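Local structure of putative ribose 5-phosphate isomerase (Leishmania infantum, 6FXW) at residues C12-Y17 / D44-Y49; I69-T74 / L111-R116; Q100-H105 / E128-T133. The protein probably interconverts ribose 5-phosphate and ribulose 5-phosphate in the pentose phosphate pathway, as a type B isomerase of the LacAB/RpiB family. One frame throughout, in Å; residues are numbered along the deposited sequence.

Contact 1: C12-Y17 / D44-Y49; sequences CDHAAY and DTSVDY. With SO4 (sulfate ion), chain B.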
ATOM      1  N   CYS A  12      -5.187  15.732 -14.917  1.00 11.99           N
ATOM      2  CA  CYS A  12      -3.957  15.437 -14.244  0.50 12.16           C
ATOM      3  C   CYS A  12      -3.051  16.634 -14.381  1.00 13.33           C
ATOM      4  O   CYS A  12      -3.346  17.591 -15.097  1.00 15.27           O
ATOM      5  CB  CYS A  12      -3.293  14.165 -14.803  0.50 10.60           C
ATOM      6  SG  CYS A  12      -2.804  14.414 -16.547  0.50 10.82           S
ATOM      7  N   ASP A  13      -1.961  16.582 -13.602  1.00 12.61           N
ATOM      8  CA  ASP A  13      -0.863  17.543 -13.767  1.00 12.26           C
ATOM      9  C   ASP A  13       0.241  16.871 -14.595  1.00 12.29           C
ATOM     10  O   ASP A  13       0.041  15.781 -15.160  1.00 12.68           O
ATOM     11  CB  ASP A  13      -0.425  18.171 -12.455  1.00 10.62           C
ATOM     12  CG  ASP A  13       0.313  17.207 -11.503  1.00 12.01           C
ATOM     13  OD1 ASP A  13       0.548  16.048 -11.880  1.00 11.80           O
ATOM     14  OD2 ASP A  13       0.748  17.684 -10.458  1.00 12.83           O
ATOM     15  N   HIS A  14       1.404  17.449 -14.605  1.00 12.40           N
ATOM     16  CA  HIS A  14       2.475  16.973 -15.462  1.00 13.26           C
ATOM     17  C   HIS A  14       3.034  15.650 -14.926  1.00 12.84           C
ATOM     18  O   HIS A  14       3.705  14.929 -15.644  1.00 13.98           O
ATOM     19  CB  HIS A  14       3.612  17.964 -15.498  1.00 13.42           C
ATOM     20  CG  HIS A  14       4.022  18.415 -14.180  1.00 13.22           C
ATOM     21  ND1 HIS A  14       3.309  19.354 -13.458  1.00 14.19           N
ATOM     22  CD2 HIS A  14       5.002  17.934 -13.369  1.00 16.36           C
ATOM     23  CE1 HIS A  14       3.848  19.423 -12.247  1.00 17.13           C
ATOM     24  NE2 HIS A  14       4.908  18.604 -12.188  1.00 18.11           N
ATOM     25  N   ALA A  15       2.767  15.332 -13.667  1.00 12.82           N
ATOM     26  CA  ALA A  15       3.324  14.052 -13.152  1.00 13.69           C
ATOM     27  C   ALA A  15       2.798  12.870 -13.980  1.00 14.87           C
ATOM     28  O   ALA A  15       3.498  11.832 -14.146  1.00 13.94           O
ATOM     29  CB  ALA A  15       2.956  13.868 -11.743  1.00 13.65           C
ATOM     30  N   ALA A  16       1.579  12.982 -14.522  1.00 12.09           N
ATOM     31  CA  ALA A  16       0.945  11.937 -15.251  1.00 13.69           C
ATOM     32  C   ALA A  16       0.997  12.149 -16.754  1.00 15.64           C
ATOM     33  O   ALA A  16       0.382  11.417 -17.512  1.00 16.97           O
ATOM     34  CB  ALA A  16      -0.489  11.746 -14.811  1.00 16.62           C
ATOM     35  N   TYR A  17       1.785  13.097 -17.180  1.00 16.88           N
ATOM     36  CA  TYR A  17       1.755  13.414 -18.638  1.00 19.44           C
ATOM     37  C   TYR A  17       2.283  12.250 -19.441  1.00 20.68           C
ATOM     38  O   TYR A  17       1.659  11.864 -20.425  1.00 21.98           O
ATOM     39  CB  TYR A  17       2.478  14.708 -18.931  1.00 21.13           C
ATOM     40  CG  TYR A  17       2.439  15.069 -20.370  1.00 21.22           C
ATOM     41  CD1 TYR A  17       1.269  15.495 -20.932  1.00 21.90           C
ATOM     42  CD2 TYR A  17       3.583  15.074 -21.100  1.00 23.35           C
ATOM     43  CE1 TYR A  17       1.199  15.857 -22.273  1.00 20.63           C
ATOM     44  CE2 TYR A  17       3.557  15.384 -22.460  1.00 25.27           C
ATOM     45  CZ  TYR A  17       2.355  15.800 -23.009  1.00 23.13           C
ATOM     46  OH  TYR A  17       2.246  16.212 -24.354  1.00 25.64           O
ATOM     47  N   ASP A  44       4.209  19.025 -22.803  1.00 24.56           N
ATOM     48  CA  ASP A  44       5.189  18.636 -21.816  1.00 24.13           C
ATOM     49  C   ASP A  44       5.683  19.733 -20.909  1.00 26.02           C
ATOM     50  O   ASP A  44       6.905  19.888 -20.663  1.00 23.11           O
ATOM     51  CB  ASP A  44       6.342  17.944 -22.533  1.00 23.84           C
ATOM     52  CG  ASP A  44       7.217  17.113 -21.597  1.00 31.32           C
ATOM     53  OD1 ASP A  44       6.784  16.759 -20.472  1.00 31.47           O
ATOM     54  OD2 ASP A  44       8.349  16.829 -22.025  1.00 31.13           O
ATOM     55  N   THR A  45       4.741  20.476 -20.300  1.00 24.88           N
ATOM     56  CA  THR A  45       5.063  21.667 -19.491  1.00 23.34           C
ATOM     57  C   THR A  45       4.764  21.369 -17.981  1.00 25.34           C
ATOM     58  O   THR A  45       3.987  20.492 -17.650  1.00 22.26           O
ATOM     59  CB  THR A  45       4.243  22.875 -20.049  1.00 24.95           C
ATOM     60  OG1 THR A  45       2.836  22.520 -20.128  1.00 26.38           O
ATOM     61  CG2 THR A  45       4.719  23.297 -21.489  1.00 25.30           C
ATOM     62  N   SER A  46       5.402  22.085 -17.092  1.00 24.20           N
ATOM     63  CA  SER A  46       5.030  22.004 -15.669  1.00 24.38           C
ATOM     64  C   SER A  46       3.740  22.776 -15.495  1.00 18.99           C
ATOM     65  O   SER A  46       3.620  23.898 -15.940  1.00 20.91           O
ATOM     66  CB  SER A  46       6.134  22.677 -14.867  1.00 29.72           C
ATOM     67  OG  SER A  46       5.890  22.429 -13.535  1.00 34.17           O
ATOM     68  N   VAL A  47       2.786  22.206 -14.697  1.00 13.57           N
ATOM     69  CA  VAL A  47       1.577  22.849 -14.453  1.00 13.59           C
ATOM     70  C   VAL A  47       1.153  22.667 -12.978  1.00 12.66           C
ATOM     71  O   VAL A  47       1.852  21.937 -12.265  1.00 13.00           O
ATOM     72  CB  VAL A  47       0.497  22.386 -15.425  1.00 13.70           C
ATOM     73  CG1 VAL A  47       0.856  22.603 -16.900  1.00 15.45           C
ATOM     74  CG2 VAL A  47       0.240  20.886 -15.268  1.00 14.25           C
ATOM     75  N   ASP A  48       0.072  23.316 -12.606  1.00 13.01           N
ATOM     76  CA  ASP A  48      -0.386  23.305 -11.213  1.00 12.04           C
ATOM     77  C   ASP A  48      -1.650  22.504 -11.047  1.00 11.79           C
ATOM     78  O   ASP A  48      -2.682  22.826 -11.549  1.00 11.99           O
ATOM     79  CB  ASP A  48      -0.575  24.741 -10.776  1.00 12.45           C
ATOM     80  CG  ASP A  48       0.736  25.514 -10.738  1.00 14.18           C
ATOM     81  OD1 ASP A  48       1.818  24.969 -10.543  1.00 13.84           O
ATOM     82  OD2 ASP A  48       0.603  26.764 -10.960  1.00 16.67           O
ATOM     83  N   TYR A  49      -1.583  21.400 -10.260  1.00 11.75           N
ATOM     84  CA  TYR A  49      -2.672  20.491 -10.194  1.00 11.60           C
ATOM     85  C   TYR A  49      -4.027  21.141  -9.824  1.00 11.01           C
ATOM     86  O   TYR A  49      -5.080  20.670 -10.284  1.00 11.75           O
ATOM     87  CB  TYR A  49      -2.327  19.315  -9.200  1.00 11.16           C
ATOM     88  CG  TYR A  49      -2.079  19.749  -7.788  1.00 10.34           C
ATOM     89  CD1 TYR A  49      -3.076  19.948  -6.825  1.00 11.62           C
ATOM     90  CD2 TYR A  49      -0.755  19.896  -7.351  1.00 11.38           C
ATOM     91  CE1 TYR A  49      -2.806  20.349  -5.568  1.00 11.73           C
ATOM     92  CE2 TYR A  49      -0.476  20.310  -6.050  1.00 11.39           C
ATOM     93  CZ  TYR A  49      -1.498  20.584  -5.149  1.00 11.16           C
ATOM     94  OH  TYR A  49      -1.211  21.037  -3.848  1.00 12.03           O
TER
HETATM   95  S   SO4 B 201       7.072  18.493  -9.044  1.00 24.92           S
HETATM   96  O1  SO4 B 201       8.580  18.586  -8.920  1.00 28.21           O
HETATM   97  O2  SO4 B 201       6.728  17.735 -10.247  1.00 24.06           O
HETATM   98  O3  SO4 B 201       6.681  17.738  -7.736  1.00 27.23           O
HETATM   99  O4  SO4 B 201       6.608  19.849  -9.121  1.00 29.24           O
HETATM  100  O   HOH W   1       1.071  20.357 -10.045  1.00 11.56           O
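The H14 ring lies along the backbone of S46 and V47. S46 OG sits over one ring face, and S46 CA makes an off-centre CH-pi contact, 4.2 Å from the H14 ring centroid. V47 O lies in plane at the edge, 3.2 Å from H14 CE1. The sulfate also meets the edge: H14 NE2 donates to its O2 at 2.8 Å, nearly straight (160°). D13 and Y49 run side by side, carboxylate and ring planes 69° apart, with D13 OD2 at the ring edge, 3.7 Å from Y49 CB. D13 CG stands between its own N and carbonyl carbon (chi1 70°). This brings D13 OD1 to A15 N, which donates to it at 2.9 Å from above the carboxylate plane, an Asx turn. A water donates to D13 OD2 and V47 O and accepts from Y49 N. Y17 crosses D44 at about a right angle, ring and carboxylate nearly parallel, Y17 CD2 3.7 Å from D44 OD1. R116, and R140 and R144 of the second subunit, also hold the sulfate, probably a crystallisation ion. The loops follow parallel strands 6-12 and 33-38, at the C-terminal ends where such alpha/beta folds commonly place active sites; the interface sulfate is consistent with a phosphate site.

Contact 2: I69-T74 / L111-R116; sequences ILVCGT and LCIGVR. With SO4 (sulfate ion), chain B.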
ATOM      1  N   ILE A  69     -11.699  11.419 -12.625  1.00 10.19           N
ATOM      2  CA  ILE A  69     -10.444  10.830 -12.128  1.00 10.40           C
ATOM      3  C   ILE A  69      -9.427  11.928 -12.149  1.00 11.74           C
ATOM      4  O   ILE A  69      -9.220  12.530 -13.209  1.00 10.74           O
ATOM      5  CB  ILE A  69     -10.052   9.644 -13.007  1.00 10.49           C
ATOM      6  CG1 ILE A  69     -11.158   8.571 -12.986  1.00 10.92           C
ATOM      7  CG2 ILE A  69      -8.761   9.075 -12.506  1.00 10.64           C
ATOM      8  CD1 ILE A  69     -10.895   7.394 -13.945  1.00 12.90           C
ATOM      9  N   LEU A  70      -8.700  12.173 -11.062  1.00  9.65           N
ATOM     10  CA  LEU A  70      -7.684  13.174 -10.963  1.00  9.90           C
ATOM     11  C   LEU A  70      -6.359  12.512 -10.557  1.00 10.13           C
ATOM     12  O   LEU A  70      -6.342  11.712  -9.635  1.00 10.18           O
ATOM     13  CB  LEU A  70      -8.055  14.249  -9.965  1.00 10.86           C
ATOM     14  CG  LEU A  70      -9.182  15.173 -10.399  1.00 10.93           C
ATOM     15  CD1 LEU A  70      -9.577  16.091  -9.260  1.00 12.26           C
ATOM     16  CD2 LEU A  70      -8.727  15.982 -11.582  1.00 11.50           C
ATOM     17  N   VAL A  71      -5.304  12.837 -11.275  1.00  9.27           N
ATOM     18  CA  VAL A  71      -3.988  12.177 -11.132  1.00  9.26           C
ATOM     19  C   VAL A  71      -2.932  13.256 -10.897  1.00 11.46           C
ATOM     20  O   VAL A  71      -2.768  14.203 -11.691  1.00 11.11           O
ATOM     21  CB  VAL A  71      -3.660  11.343 -12.341  1.00 10.12           C
ATOM     22  CG1 VAL A  71      -2.455  10.465 -12.008  1.00 11.61           C
ATOM     23  CG2 VAL A  71      -4.774  10.539 -12.877  1.00 11.19           C
ATOM     24  N   CYS A  72      -2.194  13.142  -9.802  1.00 11.73           N
ATOM     25  CA  CYS A  72      -0.990  13.971  -9.515  1.00 11.34           C
ATOM     26  C   CYS A  72       0.110  13.030  -9.071  1.00 10.64           C
ATOM     27  O   CYS A  72      -0.038  11.794  -9.179  1.00 10.69           O
ATOM     28  CB  CYS A  72      -1.212  15.198  -8.639  1.00 11.94           C
ATOM     29  SG  CYS A  72      -1.700  14.830  -6.974  1.00 13.12           S
ATOM     30  N   GLY A  73       1.178  13.559  -8.492  1.00  9.84           N
ATOM     31  CA  GLY A  73       2.202  12.653  -8.057  1.00 10.75           C
ATOM     32  C   GLY A  73       1.718  11.656  -6.998  1.00 10.59           C
ATOM     33  O   GLY A  73       2.076  10.461  -7.049  1.00 10.76           O
ATOM     34  N   THR A  74       0.896  12.094  -6.049  1.00  9.68           N
ATOM     35  CA  THR A  74       0.430  11.240  -4.947  1.00 10.83           C
ATOM     36  C   THR A  74      -1.071  11.085  -4.887  1.00 10.12           C
ATOM     37  O   THR A  74      -1.591  10.268  -4.151  1.00 11.56           O
ATOM     38  CB  THR A  74       0.820  11.837  -3.602  1.00 11.34           C
ATOM     39  OG1 THR A  74       0.175  13.099  -3.456  1.00 11.41           O
ATOM     40  CG2 THR A  74       2.310  11.962  -3.472  1.00 11.62           C
ATOM     41  N   LEU A 111     -12.302  10.127  -8.181  1.00 10.13           N
ATOM     42  CA  LEU A 111     -11.231   9.247  -7.762  1.00  8.50           C
ATOM     43  C   LEU A 111      -9.948  10.067  -7.882  1.00 10.31           C
ATOM     44  O   LEU A 111      -9.624  10.552  -8.991  1.00 11.14           O
ATOM     45  CB  LEU A 111     -11.183   8.075  -8.664  1.00  9.13           C
ATOM     46  CG  LEU A 111      -9.924   7.199  -8.665  1.00  8.71           C
ATOM     47  CD1 LEU A 111      -9.719   6.550  -7.261  1.00 10.13           C
ATOM     48  CD2 LEU A 111     -10.018   6.193  -9.793  1.00 10.64           C
ATOM     49  N   CYS A 112      -9.115  10.118  -6.824  1.00  9.30           N
ATOM     50  CA  CYS A 112      -7.817  10.771  -6.853  1.00  9.67           C
ATOM     51  C   CYS A 112      -6.727   9.714  -6.659  1.00 10.06           C
ATOM     52  O   CYS A 112      -6.828   8.911  -5.763  1.00 11.58           O
ATOM     53  CB  CYS A 112      -7.733  11.799  -5.773  1.00 10.73           C
ATOM     54  SG  CYS A 112      -8.928  13.140  -5.962  1.00 12.60           S
ATOM     55  N   ILE A 113      -5.796   9.680  -7.572  1.00  9.25           N
ATOM     56  CA  ILE A 113      -4.705   8.694  -7.554  1.00 10.38           C
ATOM     57  C   ILE A 113      -3.333   9.377  -7.747  1.00 10.86           C
ATOM     58  O   ILE A 113      -3.206  10.486  -8.388  1.00 10.69           O
ATOM     59  CB  ILE A 113      -4.882   7.607  -8.583  1.00 11.21           C
ATOM     60  CG1 ILE A 113      -5.067   8.214  -9.949  1.00 13.29           C
ATOM     61  CG2 ILE A 113      -6.082   6.768  -8.192  1.00 14.32           C
ATOM     62  CD1 ILE A 113      -5.149   7.105 -11.070  1.00 14.95           C
ATOM     63  N   GLY A 114      -2.248   8.697  -7.329  1.00  9.66           N
ATOM     64  CA  GLY A 114      -0.899   9.143  -7.516  1.00  9.69           C
ATOM     65  C   GLY A 114      -0.132   8.271  -8.433  1.00 10.44           C
ATOM     66  O   GLY A 114      -0.093   7.041  -8.217  1.00 12.02           O
ATOM     67  N   VAL A 115       0.430   8.834  -9.466  1.00 10.53           N
ATOM     68  CA  VAL A 115       1.209   8.057 -10.415  1.00 11.71           C
ATOM     69  C   VAL A 115       2.647   7.857  -9.954  1.00 10.97           C
ATOM     70  O   VAL A 115       3.335   6.935 -10.462  1.00 13.31           O
ATOM     71  CB  VAL A 115       1.142   8.807 -11.739  1.00 16.28           C
ATOM     72  CG1 VAL A 115       1.838  10.124 -11.739  1.00 15.28           C
ATOM     73  CG2 VAL A 115       1.557   7.982 -12.913  1.00 22.11           C
ATOM     74  N   ARG A 116       3.145   8.614  -8.961  1.00 11.30           N
ATOM     75  CA  ARG A 116       4.482   8.391  -8.426  1.00 11.12           C
ATOM     76  C   ARG A 116       4.421   7.454  -7.205  1.00 10.61           C
ATOM     77  O   ARG A 116       5.496   7.004  -6.727  1.00 10.56           O
ATOM     78  CB  ARG A 116       5.157   9.693  -8.025  1.00 11.86           C
ATOM     79  CG  ARG A 116       5.359  10.608  -9.202  1.00 13.85           C
ATOM     80  CD  ARG A 116       5.902  11.928  -8.709  1.00 16.89           C
ATOM     81  NE  ARG A 116       6.063  12.838  -9.855  1.00 19.54           N
ATOM     82  CZ  ARG A 116       6.186  14.118  -9.736  1.00 20.94           C
ATOM     83  NH1 ARG A 116       5.985  14.713  -8.571  1.00 24.26           N
ATOM     84  NH2 ARG A 116       6.421  14.820 -10.830  1.00 21.13           N
TER
HETATM   85  S   SO4 B 201       7.072  18.493  -9.044  1.00 24.92           S
HETATM   86  O1  SO4 B 201       8.580  18.586  -8.920  1.00 28.21           O
HETATM   87  O2  SO4 B 201       6.728  17.735 -10.247  1.00 24.06           O
HETATM   88  O3  SO4 B 201       6.681  17.738  -7.736  1.00 27.23           O
HETATM   89  O4  SO4 B 201       6.608  19.849  -9.121  1.00 29.24           O
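R116 reaches past G73 with CG anti to its own carbonyl carbon (chi1 -63°) and the chain extended from CG to NE. This carries the R116 CG and CD methylenes along G73 CA, with R116 CD at 3.8 Å from it, and sends the guanidinium on to the sulfate. The ion lies at the edge of the guanidinium, with its S atom in plane. NH2 of R116 donates to sulfate O2 at 3.0 Å and NH1 to O3 at 3.2 Å, a two-pronged grip. On the apolar side, I113 CG1 stands between its own N and carbonyl carbon (chi1 54°), which brings it to 3.8 Å from V71 CG2. V71 CG1 meets V115 CB. I69 and L111 lie side by side on the same face of the sheet. L111 and I113 on that face pack on helix 120-131, while L70, C72 and C112 turn to M78 of helix 76-83. Between the strands the backbone bonds run in parallel register, L70 N to L111 O and I113 N to L70 O, then C72 N to I113 O and V115 N to C72 O. Past the strand ends R116 N donates to G73 O at 2.9 Å, in the carbonyl plane on a lone pair. G114 CA lies close against the G73-T74 backbone, 3.3 Å from T74 C. The regular bonds fix two neighbouring inner strands. The last one ties the R116 backbone to G73, and the arginine presents its charge to an anion, consistent with a phosphate-binding role.

Contact 3: Q100-H105 / E128-T133; sequences QLSRQH and ETFLTT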
ATOM      1  N   GLN A 100     -13.243   0.598  -3.649  1.00 10.24           N
ATOM      2  CA  GLN A 100     -14.590   0.078  -3.402  1.00 11.01           C
ATOM      3  C   GLN A 100     -15.350   0.867  -2.365  1.00 10.86           C
ATOM      4  O   GLN A 100     -16.490   1.280  -2.590  1.00 10.73           O
ATOM      5  CB  GLN A 100     -14.464  -1.377  -2.958  1.00 14.42           C
ATOM      6  CG  GLN A 100     -15.800  -2.017  -2.664  1.00 17.99           C
ATOM      7  CD  GLN A 100     -15.606  -3.469  -2.153  1.00 21.26           C
ATOM      8  OE1 GLN A 100     -14.720  -4.137  -2.580  1.00 28.22           O
ATOM      9  NE2 GLN A 100     -16.463  -3.923  -1.259  1.00 29.47           N
ATOM     10  N   LEU A 101     -14.717   1.135  -1.210  1.00 10.56           N
ATOM     11  CA  LEU A 101     -15.403   1.850  -0.104  1.00 10.78           C
ATOM     12  C   LEU A 101     -15.615   3.342  -0.341  1.00  9.90           C
ATOM     13  O   LEU A 101     -16.614   3.899   0.110  1.00 10.27           O
ATOM     14  CB  LEU A 101     -14.687   1.589   1.189  1.00 12.22           C
ATOM     15  CG  LEU A 101     -14.688   0.153   1.624  1.00 12.81           C
ATOM     16  CD1 LEU A 101     -13.925  -0.086   2.890  1.00 14.27           C
ATOM     17  CD2 LEU A 101     -16.114  -0.361   1.839  1.00 14.44           C
ATOM     18  N   SER A 102     -14.784   3.967  -1.212  1.00  9.99           N
ATOM     19  CA  SER A 102     -14.941   5.364  -1.574  1.00  9.87           C
ATOM     20  C   SER A 102     -16.307   5.523  -2.293  1.00 10.32           C
ATOM     21  O   SER A 102     -16.893   6.583  -2.200  1.00 10.30           O
ATOM     22  CB  SER A 102     -13.885   5.866  -2.489  1.00 10.35           C
ATOM     23  OG  SER A 102     -13.956   5.333  -3.774  1.00 11.37           O
ATOM     24  N   ARG A 103     -16.745   4.468  -2.992  1.00  9.74           N
ATOM     25  CA  ARG A 103     -18.049   4.439  -3.649  1.00 11.21           C
ATOM     26  C   ARG A 103     -19.140   3.903  -2.719  1.00 12.20           C
ATOM     27  O   ARG A 103     -20.167   4.563  -2.514  1.00 12.54           O
ATOM     28  CB  ARG A 103     -17.945   3.588  -4.896  1.00 11.82           C
ATOM     29  CG  ARG A 103     -16.992   4.115  -5.970  1.00 11.48           C
ATOM     30  CD  ARG A 103     -17.421   5.429  -6.599  1.00 11.58           C
ATOM     31  NE  ARG A 103     -18.700   5.218  -7.209  1.00 13.34           N
ATOM     32  CZ  ARG A 103     -19.837   5.883  -6.987  1.00 14.11           C
ATOM     33  NH1 ARG A 103     -19.904   6.984  -6.246  1.00 13.58           N
ATOM     34  NH2 ARG A 103     -20.975   5.441  -7.531  1.00 16.55           N
ATOM     35  N   GLN A 104     -18.918   2.740  -2.095  1.00 11.57           N
ATOM     36  CA  GLN A 104     -19.951   2.097  -1.217  1.00 11.58           C
ATOM     37  C   GLN A 104     -20.374   2.958  -0.083  1.00 13.60           C
ATOM     38  O   GLN A 104     -21.563   3.066   0.273  1.00 13.61           O
ATOM     39  CB  GLN A 104     -19.472   0.739  -0.748  1.00 12.55           C
ATOM     40  CG  GLN A 104     -19.455  -0.316  -1.808  1.00 15.99           C
ATOM     41  CD  GLN A 104     -19.272  -1.696  -1.291  1.00 17.94           C
ATOM     42  OE1 GLN A 104     -18.529  -1.936  -0.376  1.00 20.96           O
ATOM     43  NE2 GLN A 104     -20.005  -2.601  -1.874  1.00 22.05           N
ATOM     44  N   HIS A 105     -19.376   3.591   0.561  1.00 12.15           N
ATOM     45  CA  HIS A 105     -19.634   4.388   1.751  1.00 12.28           C
ATOM     46  C   HIS A 105     -19.682   5.842   1.465  1.00 11.56           C
ATOM     47  O   HIS A 105     -20.609   6.543   1.882  1.00 13.74           O
ATOM     48  CB  HIS A 105     -18.550   4.106   2.815  1.00 13.49           C
ATOM     49  CG  HIS A 105     -18.633   2.744   3.370  1.00 12.77           C
ATOM     50  ND1 HIS A 105     -17.696   2.289   4.298  1.00 16.18           N
ATOM     51  CD2 HIS A 105     -19.454   1.708   3.109  1.00 16.53           C
ATOM     52  CE1 HIS A 105     -17.978   1.034   4.578  1.00 16.19           C
ATOM     53  NE2 HIS A 105     -19.043   0.641   3.890  1.00 17.90           N
ATOM     54  N   GLU A 128     -10.993   0.403 -12.400  1.00 10.93           N
ATOM     55  CA  GLU A 128     -12.085  -0.501 -12.708  1.00 13.53           C
ATOM     56  C   GLU A 128     -13.041  -0.668 -11.533  1.00 12.31           C
ATOM     57  O   GLU A 128     -14.235  -0.620 -11.709  1.00 13.34           O
ATOM     58  CB  GLU A 128     -11.531  -1.836 -13.092  1.00 14.66           C
ATOM     59  CG  GLU A 128     -10.884  -1.834 -14.441  1.00 19.09           C
ATOM     60  CD  GLU A 128     -10.293  -3.126 -14.960  1.00 26.10           C
ATOM     61  OE1 GLU A 128     -10.199  -4.076 -14.157  1.00 35.11           O
ATOM     62  OE2 GLU A 128      -9.831  -3.112 -16.151  1.00 25.91           O
ATOM     63  N   THR A 129     -12.543  -0.737 -10.287  1.00 10.80           N
ATOM     64  CA  THR A 129     -13.360  -0.871  -9.109  1.00 11.20           C
ATOM     65  C   THR A 129     -14.175   0.391  -8.876  1.00 10.74           C
ATOM     66  O   THR A 129     -15.342   0.344  -8.604  1.00 11.52           O
ATOM     67  CB  THR A 129     -12.466  -1.178  -7.953  1.00 11.74           C
ATOM     68  OG1 THR A 129     -11.738  -2.400  -8.273  1.00 12.59           O
ATOM     69  CG2 THR A 129     -13.301  -1.327  -6.651  1.00 12.61           C
ATOM     70  N   PHE A 130     -13.524   1.548  -8.942  1.00 10.55           N
ATOM     71  CA  PHE A 130     -14.245   2.823  -8.704  1.00 10.46           C
ATOM     72  C   PHE A 130     -15.395   3.041  -9.634  1.00 11.12           C
ATOM     73  O   PHE A 130     -16.484   3.491  -9.253  1.00 11.95           O
ATOM     74  CB  PHE A 130     -13.243   3.979  -8.811  1.00 10.62           C
ATOM     75  CG  PHE A 130     -13.781   5.314  -8.397  1.00 10.98           C
ATOM     76  CD1 PHE A 130     -13.753   5.726  -7.082  1.00 11.56           C
ATOM     77  CD2 PHE A 130     -14.318   6.171  -9.328  1.00 11.67           C
ATOM     78  CE1 PHE A 130     -14.161   6.949  -6.675  1.00 11.72           C
ATOM     79  CE2 PHE A 130     -14.784   7.406  -8.920  1.00 11.65           C
ATOM     80  CZ  PHE A 130     -14.756   7.791  -7.597  1.00 11.71           C
ATOM     81  N   LEU A 131     -15.120   2.721 -10.911  1.00 10.39           N
ATOM     82  CA  LEU A 131     -16.192   2.908 -11.916  1.00 11.97           C
ATOM     83  C   LEU A 131     -17.328   1.906 -11.890  1.00 13.02           C
ATOM     84  O   LEU A 131     -18.392   2.178 -12.515  1.00 15.39           O
ATOM     85  CB  LEU A 131     -15.598   2.893 -13.318  1.00 12.48           C
ATOM     86  CG  LEU A 131     -14.633   4.034 -13.668  1.00 14.20           C
ATOM     87  CD1 LEU A 131     -13.969   3.895 -15.083  1.00 15.00           C
ATOM     88  CD2 LEU A 131     -15.270   5.422 -13.457  1.00 14.75           C
ATOM     89  N   THR A 132     -17.142   0.779 -11.249  1.00 11.84           N
ATOM     90  CA  THR A 132     -18.180  -0.242 -11.210  1.00 14.60           C
ATOM     91  C   THR A 132     -18.799  -0.496  -9.875  1.00 16.37           C
ATOM     92  O   THR A 132     -19.460  -1.522  -9.697  1.00 20.02           O
ATOM     93  CB  THR A 132     -17.634  -1.544 -11.764  1.00 14.65           C
ATOM     94  OG1 THR A 132     -16.485  -2.016 -11.021  1.00 15.55           O
ATOM     95  CG2 THR A 132     -17.079  -1.401 -13.199  1.00 14.33           C
ATOM     96  N   THR A 133     -18.544   0.321  -8.880  1.00 13.81           N
ATOM     97  CA  THR A 133     -19.063   0.121  -7.547  1.00 13.28           C
ATOM     98  C   THR A 133     -20.117   1.202  -7.279  1.00 14.07           C
ATOM     99  O   THR A 133     -19.938   2.369  -7.493  1.00 14.51           O
ATOM    100  CB  THR A 133     -17.948   0.121  -6.459  1.00 12.50           C
ATOM    101  OG1 THR A 133     -16.966  -0.846  -6.774  1.00 13.66           O
ATOM    102  CG2 THR A 133     -18.518  -0.162  -5.083  1.00 14.47           C
TER
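The F130 ring has R103 CD over the centre of one face, 3.6 Å from the ring centroid, in a CH-pi contact. S102 OG comes to the ring edge, near its plane, 3.3 Å from F130 CE1. That hydroxyl also bonds A99 O. The R103 guanidinium is turned 60° from the F130 ring and lies too far for more than a weak cation-pi attraction. F130 O lies near the guanidinium plane, at its edge. The arginine chain is bent at chi2 and chi3 (-66° and -60°), which folds CD back over the ring and turns NE and NH2 toward T133. R103 NE and NH2 both donate to T133 O, at 3.1 and 3.2 Å, but both bonds are weak and far from straight. N107 takes a firmer bond from R103 NH1, and E134 makes a long, weak ion pair with NH2. T133 covers the flank of helix 96-104. T133 CG2 reaches Q104 CG at 3.4 Å and Q100 O at 3.5 Å. Q100 and Q104, one turn apart, are joined by a bond from Q100 NE2 to Q104 OE1 at 3.0 Å, in which the donor stands above the carbonyl plane. T133 OG1 bonds T129 O, which also accepts from T132 N; the two donors come from opposite faces of the carbonyl plane. T129 CG2 meets Q100 N and CB. L101, which points away from this contact, packs on T74 of the second subunit, and S102 also touches I76 there. Two helix ends are thus joined by an arginine methylene set over a phenylalanine face, with the chain leaving helix 120-131 lying against helix 96-104. This is helix-helix packing on one side of a Rossmann-like alpha/beta sheet.

In the fold
From the N terminus, strand 6-12 runs into the loop of contact 1, which closes over helix 20-29 and strand 33-38 before helix 49-61 begins. Contact 2 opens only after contact 1 has closed. It pairs strands 67-72 and 110-114, bridging helix 76-83, strand 90-92 and helix 96-104. Contact 3 opens inside that loop and closes beyond it, so contacts 2 and 3 cross. Contact 1 thus joins two strand-end loops, contact 2 two neighbouring strands, and contact 3 two helix ends. Contacts 1 and 2 touch where D13 meets V71, and both reach the same sulfate. Contacts 2 and 3 touch where F130 meets L111. Contact 3 lies across the chain's centre from contact 1, their centres about 26 Å apart.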